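Local atomic coordinates of peroxisomal catalase A (Saccharomyces cerevisiae, PDB entry 1A4E), a protein that breaks down hydrogen peroxide made by peroxisomal oxidases into water and oxygen with the help of heme, protecting the cell from peroxide damage. Residues K447-N452 against K477-A482. Residues are numbered along the deposited sequence; the frame is centred on the assembly and turned at random.
Sequences KNLAYN and KGLSEA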
ATOM      1  N   LYS B 447      17.710  27.010  38.139  1.00 50.64           N
ATOM      2  CA  LYS B 447      16.981  26.217  39.123  1.00 52.43           C
ATOM      3  C   LYS B 447      15.970  25.357  38.385  1.00 50.46           C
ATOM      4  O   LYS B 447      15.825  24.168  38.675  1.00 49.34           O
ATOM      5  CB  LYS B 447      16.219  27.098  40.106  1.00 58.22           C
ATOM      6  CG  LYS B 447      17.118  27.951  40.991  1.00 68.82           C
ATOM      7  CD  LYS B 447      16.325  29.003  41.766  1.00 75.52           C
ATOM      8  CE  LYS B 447      15.445  28.458  42.888  1.00 79.01           C
ATOM      9  NZ  LYS B 447      16.246  27.824  43.920  1.00 80.72           N
ATOM     10  N   ASN B 448      15.285  25.984  37.411  1.00 46.44           N
ATOM     11  CA  ASN B 448      14.326  25.291  36.569  1.00 43.19           C
ATOM     12  C   ASN B 448      14.996  24.232  35.727  1.00 41.03           C
ATOM     13  O   ASN B 448      14.409  23.167  35.604  1.00 41.28           O
ATOM     14  CB  ASN B 448      13.602  26.263  35.644  1.00 41.53           C
ATOM     15  CG  ASN B 448      12.535  27.079  36.360  1.00 42.88           C
ATOM     16  OD1 ASN B 448      12.198  26.847  37.517  1.00 46.35           O
ATOM     17  ND2 ASN B 448      11.957  28.067  35.688  1.00 44.66           N
ATOM     18  N   LEU B 449      16.208  24.444  35.185  1.00 38.85           N
ATOM     19  CA  LEU B 449      16.897  23.407  34.417  1.00 39.51           C
ATOM     20  C   LEU B 449      17.139  22.159  35.263  1.00 41.29           C
ATOM     21  O   LEU B 449      16.819  21.046  34.844  1.00 41.61           O
ATOM     22  CB  LEU B 449      18.251  23.917  33.901  1.00 34.93           C
ATOM     23  CG  LEU B 449      19.151  22.928  33.140  1.00 36.29           C
ATOM     24  CD1 LEU B 449      18.534  22.579  31.801  1.00 34.56           C
ATOM     25  CD2 LEU B 449      20.503  23.546  32.886  1.00 38.32           C
ATOM     26  N   ALA B 450      17.653  22.371  36.484  1.00 41.63           N
ATOM     27  CA  ALA B 450      17.947  21.291  37.407  1.00 41.19           C
ATOM     28  C   ALA B 450      16.715  20.535  37.863  1.00 40.77           C
ATOM     29  O   ALA B 450      16.762  19.317  38.016  1.00 41.25           O
ATOM     30  CB  ALA B 450      18.641  21.842  38.630  1.00 42.40           C
ATOM     31  N   TYR B 451      15.611  21.266  38.054  1.00 40.27           N
ATOM     32  CA  TYR B 451      14.342  20.681  38.447  1.00 40.47           C
ATOM     33  C   TYR B 451      13.734  19.863  37.306  1.00 40.41           C
ATOM     34  O   TYR B 451      13.274  18.745  37.539  1.00 41.17           O
ATOM     35  CB  TYR B 451      13.392  21.802  38.874  1.00 40.70           C
ATOM     36  CG  TYR B 451      11.989  21.321  39.223  1.00 43.76           C
ATOM     37  CD1 TYR B 451      11.725  20.690  40.447  1.00 43.08           C
ATOM     38  CD2 TYR B 451      10.963  21.498  38.290  1.00 45.12           C
ATOM     39  CE1 TYR B 451      10.433  20.240  40.729  1.00 44.17           C
ATOM     40  CE2 TYR B 451       9.676  21.045  38.569  1.00 45.36           C
ATOM     41  CZ  TYR B 451       9.421  20.425  39.786  1.00 45.91           C
ATOM     42  OH  TYR B 451       8.141  19.988  40.046  1.00 49.05           O
ATOM     43  N   ASN B 452      13.746  20.418  36.080  1.00 38.39           N
ATOM     44  CA  ASN B 452      13.204  19.768  34.889  1.00 34.54           C
ATOM     45  C   ASN B 452      13.932  18.472  34.579  1.00 33.78           C
ATOM     46  O   ASN B 452      13.301  17.491  34.190  1.00 33.61           O
ATOM     47  CB  ASN B 452      13.305  20.697  33.673  1.00 30.77           C
ATOM     48  CG  ASN B 452      12.432  21.945  33.771  1.00 32.70           C
ATOM     49  OD1 ASN B 452      11.503  22.024  34.574  1.00 32.15           O
ATOM     50  ND2 ASN B 452      12.702  22.985  32.986  1.00 32.05           N
ATOM     51  N   LYS B 477      29.569  20.967  38.217  1.00 53.46           N
ATOM     52  CA  LYS B 477      29.340  20.111  39.371  1.00 53.00           C
ATOM     53  C   LYS B 477      28.208  20.584  40.262  1.00 49.48           C
ATOM     54  O   LYS B 477      27.563  19.761  40.905  1.00 47.88           O
ATOM     55  CB  LYS B 477      30.638  19.998  40.162  1.00 56.62           C
ATOM     56  CG  LYS B 477      31.500  18.902  39.530  1.00 66.66           C
ATOM     57  CD  LYS B 477      32.980  19.235  39.311  1.00 73.09           C
ATOM     58  CE  LYS B 477      33.731  19.510  40.612  1.00 76.92           C
ATOM     59  NZ  LYS B 477      35.158  19.610  40.375  1.00 76.92           N
ATOM     60  N   GLY B 478      27.928  21.893  40.265  1.00 48.02           N
ATOM     61  CA  GLY B 478      26.825  22.458  41.033  1.00 48.35           C
ATOM     62  C   GLY B 478      25.472  22.093  40.429  1.00 49.65           C
ATOM     63  O   GLY B 478      24.480  21.929  41.145  1.00 49.55           O
ATOM     64  N   LEU B 479      25.465  21.962  39.090  1.00 48.69           N
ATOM     65  CA  LEU B 479      24.300  21.573  38.302  1.00 45.76           C
ATOM     66  C   LEU B 479      23.981  20.119  38.628  1.00 44.31           C
ATOM     67  O   LEU B 479      22.832  19.775  38.899  1.00 45.16           O
ATOM     68  CB  LEU B 479      24.600  21.677  36.810  1.00 45.11           C
ATOM     69  CG  LEU B 479      23.565  21.931  35.718  1.00 43.19           C
ATOM     70  CD1 LEU B 479      24.092  21.202  34.501  1.00 40.24           C
ATOM     71  CD2 LEU B 479      22.166  21.438  36.047  1.00 39.48           C
ATOM     72  N   SER B 480      25.011  19.269  38.615  1.00 41.48           N
ATOM     73  CA  SER B 480      24.859  17.859  38.918  1.00 43.58           C
ATOM     74  C   SER B 480      24.301  17.597  40.314  1.00 46.22           C
ATOM     75  O   SER B 480      23.466  16.707  40.497  1.00 45.29           O
ATOM     76  CB  SER B 480      26.209  17.201  38.757  1.00 41.54           C
ATOM     77  OG  SER B 480      26.144  15.825  39.082  1.00 45.30           O
ATOM     78  N   GLU B 481      24.752  18.401  41.291  1.00 49.55           N
ATOM     79  CA  GLU B 481      24.295  18.313  42.672  1.00 51.47           C
ATOM     80  C   GLU B 481      22.827  18.683  42.802  1.00 48.59           C
ATOM     81  O   GLU B 481      22.090  18.038  43.544  1.00 48.81           O
ATOM     82  CB  GLU B 481      25.092  19.252  43.588  1.00 57.79           C
ATOM     83  CG  GLU B 481      26.563  18.922  43.872  1.00 65.59           C
ATOM     84  CD  GLU B 481      26.827  17.567  44.522  1.00 73.37           C
ATOM     85  OE1 GLU B 481      26.090  17.158  45.425  1.00 77.92           O
ATOM     86  OE2 GLU B 481      27.790  16.920  44.116  1.00 77.29           O
ATOM     87  N   ALA B 482      22.406  19.728  42.081  1.00 45.75           N
ATOM     88  CA  ALA B 482      21.024  20.177  42.088  1.00 44.53           C
ATOM     89  C   ALA B 482      20.069  19.184  41.427  1.00 45.55           C
ATOM     90  O   ALA B 482      18.931  19.044  41.874  1.00 46.51           O
ATOM     91  CB  ALA B 482      20.934  21.514  41.369  1.00 38.48           C
TER
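Leu449 and Ala450 meet Leu479 and Ala482 where two helices pack in the C-terminal helical domain of the catalase fold, the second and fourth of the four helices that span 430-487. The segment axes approach to 9.2 Å and are inclined at 50°, their N-to-C directions running broadly the same way. The contact is small and wholly apolar, burying 161 Å² in all. Along 447-452, Leu449 is the first residue to touch 477-482. Its CG stands anti to the backbone N (chi1 177°), and although its CB does not point at the other helix, the branch swings CD2 over to meet CD2 of Leu479 at 4.1 Å. The two leucine side chains cross at about a right angle, with CD2 the touching atom on both. Tyr436 of helix 430-440 touches both leucines, so a third helix of the domain borders the pair. Ala450 follows, its CB pointing toward the partner: this CB lies 3.6 Å from CB of Ala482 and, more loosely, 4.4 Å from CD2 of Leu479. With just a methyl on each side, the backbones come close here, CA of Ala450 lying 5.7 Å from CA of Ala482. Tyr451 turns the other way and packs on Ile230 and Glu231, so the face of 447-452 away from 477-482 packs against helix 230-239. One turn on from Asn448, whose ND2 makes a weak hydrogen bond to OD2 of Asp185, the buried Asn452 uses ND2 to hydrogen-bond both the backbone O of Phe183 and OD1 of Asp185.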